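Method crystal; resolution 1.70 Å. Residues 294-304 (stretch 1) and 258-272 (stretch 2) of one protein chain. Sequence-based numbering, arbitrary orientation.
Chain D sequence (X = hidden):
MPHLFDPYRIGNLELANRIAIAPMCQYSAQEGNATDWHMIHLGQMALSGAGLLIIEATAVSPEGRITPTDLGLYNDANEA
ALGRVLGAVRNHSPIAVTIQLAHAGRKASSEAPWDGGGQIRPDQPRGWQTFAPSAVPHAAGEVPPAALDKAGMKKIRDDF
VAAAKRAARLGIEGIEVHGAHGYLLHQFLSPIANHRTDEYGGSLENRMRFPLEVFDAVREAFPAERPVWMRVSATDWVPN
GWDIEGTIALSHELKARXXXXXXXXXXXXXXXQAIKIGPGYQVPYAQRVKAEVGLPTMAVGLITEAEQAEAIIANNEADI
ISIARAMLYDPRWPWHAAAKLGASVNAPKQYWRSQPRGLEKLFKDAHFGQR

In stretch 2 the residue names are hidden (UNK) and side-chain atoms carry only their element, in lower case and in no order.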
# COMPACT_ATOMS: atom_id res chain seq x y z
N GLY D 294 -34.84 -7.25 -5.12
CA GLY D 294 -34.64 -7.40 -3.67
C GLY D 294 -33.44 -8.23 -3.25
O GLY D 294 -33.30 -8.52 -2.07
N LEU D 295 -32.58 -8.63 -4.18
CA LEU D 295 -31.29 -9.23 -3.81
C LEU D 295 -30.42 -8.13 -3.19
O LEU D 295 -30.57 -6.95 -3.54
CB LEU D 295 -30.55 -9.80 -5.04
CG LEU D 295 -30.70 -11.22 -5.59
CD1 LEU D 295 -30.04 -11.43 -6.95
CD2 LEU D 295 -30.20 -12.24 -4.59
N PRO D 296 -29.45 -8.48 -2.34
CA PRO D 296 -28.39 -7.53 -2.01
C PRO D 296 -27.74 -7.02 -3.31
O PRO D 296 -27.35 -7.84 -4.15
CB PRO D 296 -27.41 -8.39 -1.20
CG PRO D 296 -28.29 -9.36 -0.52
CD PRO D 296 -29.36 -9.70 -1.50
N THR D 297 -27.71 -5.71 -3.49
CA THR D 297 -27.38 -5.12 -4.77
C THR D 297 -26.12 -4.33 -4.57
O THR D 297 -26.09 -3.33 -3.86
CB THR D 297 -28.52 -4.23 -5.27
OG1 THR D 297 -29.68 -5.05 -5.39
CG2 THR D 297 -28.18 -3.62 -6.59
N MET D 298 -25.05 -4.78 -5.21
CA MET D 298 -23.82 -4.02 -5.23
C MET D 298 -23.81 -3.17 -6.48
O MET D 298 -24.12 -3.67 -7.52
CB MET D 298 -22.58 -4.92 -5.28
CG MET D 298 -22.55 -6.10 -4.35
SD MET D 298 -20.87 -6.87 -4.46
CE MET D 298 -21.12 -8.33 -3.46
N ALA D 299 -23.47 -1.90 -6.39
CA ALA D 299 -23.43 -1.03 -7.52
C ALA D 299 -22.02 -0.52 -7.74
O ALA D 299 -21.37 -0.06 -6.79
CB ALA D 299 -24.34 0.14 -7.30
N VAL D 300 -21.57 -0.59 -8.99
CA VAL D 300 -20.35 0.11 -9.40
C VAL D 300 -20.60 1.58 -9.21
O VAL D 300 -21.60 2.13 -9.75
CB VAL D 300 -20.01 -0.14 -10.85
CG1 VAL D 300 -18.84 0.76 -11.28
CG2 VAL D 300 -19.64 -1.59 -11.06
N GLY D 301 -19.76 2.20 -8.40
CA GLY D 301 -19.82 3.61 -8.11
C GLY D 301 -18.64 4.34 -8.74
O GLY D 301 -17.50 4.27 -8.21
N LEU D 302 -18.89 5.06 -9.84
CA LEU D 302 -17.82 5.84 -10.49
C LEU D 302 -17.74 7.18 -9.79
O LEU D 302 -18.08 8.20 -10.35
CB LEU D 302 -18.09 5.99 -12.00
CG LEU D 302 -18.21 4.68 -12.76
CD1 LEU D 302 -18.51 5.02 -14.23
CD2 LEU D 302 -16.99 3.77 -12.66
N ILE D 303 -17.30 7.14 -8.53
CA ILE D 303 -17.31 8.25 -7.62
C ILE D 303 -15.97 8.41 -6.96
O ILE D 303 -15.16 7.48 -6.96
CB ILE D 303 -18.43 8.10 -6.57
CG1 ILE D 303 -18.22 6.85 -5.71
CG2 ILE D 303 -19.79 8.03 -7.26
CD1 ILE D 303 -17.31 7.05 -4.51
N THR D 304 -15.72 9.59 -6.40
CA THR D 304 -14.47 9.84 -5.66
C THR D 304 -14.72 10.35 -4.24
O THR D 304 -13.82 10.28 -3.43
CB THR D 304 -13.56 10.87 -6.39
OG1 THR D 304 -14.23 12.15 -6.40
CG2 THR D 304 -13.26 10.40 -7.84
N UNK D 258 -30.30 -19.01 -5.90
CA UNK D 258 -29.44 -18.97 -4.71
C UNK D 258 -28.23 -18.06 -4.80
O UNK D 258 -27.33 -18.15 -3.96
N UNK D 259 -28.19 -17.18 -5.79
CA UNK D 259 -27.26 -16.03 -5.72
C UNK D 259 -27.35 -15.22 -4.44
O UNK D 259 -28.44 -14.96 -3.94
c UNK D 259 -27.46 -15.09 -6.91
o UNK D 259 -26.32 -14.22 -6.99
N UNK D 260 -26.20 -14.85 -3.88
CA UNK D 260 -26.14 -14.02 -2.69
C UNK D 260 -26.38 -12.53 -2.95
O UNK D 260 -26.71 -11.78 -2.04
c UNK D 260 -24.80 -14.19 -2.00
N UNK D 261 -26.16 -12.11 -4.20
CA UNK D 261 -26.19 -10.73 -4.56
C UNK D 261 -26.27 -10.61 -6.06
O UNK D 261 -26.21 -11.59 -6.80
c UNK D 261 -24.93 -10.02 -4.03
N UNK D 262 -26.36 -9.37 -6.50
CA UNK D 262 -26.03 -9.03 -7.88
C UNK D 262 -25.20 -7.74 -7.88
O UNK D 262 -25.48 -6.78 -7.15
c UNK D 262 -28.20 -7.83 -8.33
c UNK D 262 -27.30 -8.95 -8.77
c UNK D 262 -26.93 -8.75 -10.24
N UNK D 263 -24.13 -7.73 -8.69
CA UNK D 263 -23.26 -6.59 -8.79
C UNK D 263 -23.53 -5.96 -10.14
O UNK D 263 -23.27 -6.59 -11.17
n UNK D 263 -19.46 -6.25 -8.23
c UNK D 263 -18.80 -5.11 -8.13
c UNK D 263 -21.81 -7.08 -8.66
c UNK D 263 -20.80 -5.98 -8.50
c UNK D 263 -20.90 -4.64 -8.53
n UNK D 263 -19.64 -4.12 -8.31
N UNK D 264 -24.02 -4.73 -10.13
CA UNK D 264 -24.60 -4.10 -11.33
C UNK D 264 -23.63 -3.06 -11.83
O UNK D 264 -23.35 -2.10 -11.13
c UNK D 264 -26.52 -2.73 -12.23
c UNK D 264 -25.96 -3.45 -11.02
c UNK D 264 -26.96 -4.48 -10.47
N UNK D 265 -23.10 -3.25 -13.05
CA UNK D 265 -22.26 -2.23 -13.66
C UNK D 265 -23.12 -1.06 -14.15
O UNK D 265 -24.34 -1.14 -14.13
o UNK D 265 -20.31 -3.54 -14.12
c UNK D 265 -21.40 -2.83 -14.76
N UNK D 266 -22.49 0.05 -14.56
CA UNK D 266 -23.26 1.29 -14.71
C UNK D 266 -24.06 1.35 -15.98
O UNK D 266 -24.78 2.31 -16.17
o UNK D 266 -21.53 2.53 -15.89
c UNK D 266 -21.49 2.64 -13.47
c UNK D 266 -22.36 2.56 -14.73
N UNK D 267 -23.87 0.41 -16.89
CA UNK D 267 -24.48 0.47 -18.20
C UNK D 267 -23.99 1.63 -19.05
O UNK D 267 -24.65 2.03 -20.02
N UNK D 268 -22.84 2.21 -18.71
CA UNK D 268 -22.31 3.35 -19.48
C UNK D 268 -22.81 4.72 -19.09
O UNK D 268 -22.43 5.69 -19.73
N UNK D 269 -23.60 4.82 -18.01
CA UNK D 269 -24.12 6.10 -17.54
C UNK D 269 -23.42 6.39 -16.23
O UNK D 269 -23.66 5.68 -15.22
c UNK D 269 -25.65 6.09 -17.34
c UNK D 269 -26.31 5.71 -18.66
c UNK D 269 -26.15 7.46 -16.92
N UNK D 270 -22.55 7.40 -16.25
CA UNK D 270 -21.86 7.81 -15.04
C UNK D 270 -22.76 8.63 -14.13
O UNK D 270 -23.75 9.21 -14.57
o UNK D 270 -20.94 9.92 -15.88
c UNK D 270 -20.62 8.63 -15.35
N UNK D 271 -22.35 8.78 -12.85
CA UNK D 271 -23.11 9.70 -12.01
C UNK D 271 -23.24 11.14 -12.56
O UNK D 271 -24.31 11.73 -12.43
c UNK D 271 -21.29 8.07 -12.09
c UNK D 271 -22.36 9.65 -10.67
c UNK D 271 -21.73 8.29 -10.67
N UNK D 272 -22.21 11.67 -13.21
CA UNK D 272 -22.27 13.05 -13.74
C UNK D 272 -23.42 13.21 -14.74
O UNK D 272 -24.07 14.28 -14.81
n UNK D 272 -21.87 16.92 -14.08
c UNK D 272 -21.01 15.91 -13.87
c UNK D 272 -20.91 14.87 -14.96
c UNK D 272 -20.95 13.44 -14.39
o UNK D 272 -20.33 15.81 -12.84
O HOH W 1 -23.98 0.83 -11.05

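Position 258 has no side-chain atoms, and at phi 86° and psi 14° a CB would jam against the carbonyl O of the residue before; it is Gly258. Position 259 carries one carbon and then one oxygen: Ser259. Ser259 OG donates to the backbone O of 261, 2.6 Å away. Ser259 O lies 3.3 Å from Leu295 CD2. Position 260 has a single carbon pointing away from stretch 1, so its contact is made by backbone, with its O 3.3 Å from Pro296 CG: Ala260. Position 261 also has one carbon, its CB 4.1 Å from Pro296 CB and 4.2 Å from Met298 CE: Ala261.

Position 262 has three carbons, one carrying the other two, and its CB sits 4.1 Å from Leu295 CD1, hence Val262. Position 263 has one carbon leading to a five-membered ring of three carbons and two nitrogens: His263. Met298 SD lies over one face of this ring, 4.3 Å from the centroid, and Val300 CG2 is 3.7 Å from His263 NE2; both ring nitrogens bond elsewhere in the structure. Position 264 repeats the three-carbon fork, and one tip reaches Thr297 CG2: Val264, with CG2 4.2 Å from that methyl.

Position 265, one carbon and one oxygen, points away, yet its oxygen is within reach of Val300: Ser265, OG to Val300 CG2 3.7 Å. Position 266 branches into one oxygen and one carbon, hence Thr266; its CG2 is 3.9 Å from both Val300 CG1 and Leu302 CD1. Thr266 OG1 accepts from the backbone N of 268 at 3.1 Å. Positions 267 and 268 have no side-chain atoms and positive phi, as the type I' turn from Thr266 to 269 requires: Gly267 and Gly268. Position 269, a three-carbon fork pointing away, is Val269. Position 270, one carbon and one oxygen at a helix N-cap, is Ser270. Position 271 closes three carbons onto its own N: Pro271, with CD 3.8 Å from Leu302 CB and CG 3.9 Å from Ile303 CG2. Position 272 has three carbons, the third bearing oxygen and nitrogen, and touches nothing here: Gln272.

The contact works as a parallel ladder. Val262 N to Pro296 O (3.0 Å), Met298 N to Val262 O (2.8 Å), Val264 N to Met298 O (2.8 Å) and Val300 N to Val264 O (3.2 Å) fix the register. Alternation puts Met298 and His263 on one face, and Thr297, Val262, Ala299 and Val264 on the other. A water donates to Val264 O and Val300 O, joining the two strands; beyond them, Pro271 packs against Leu302 and Ile303.

Stretch 2, residues 258-272: GSAAVHVSTGGVSPQ
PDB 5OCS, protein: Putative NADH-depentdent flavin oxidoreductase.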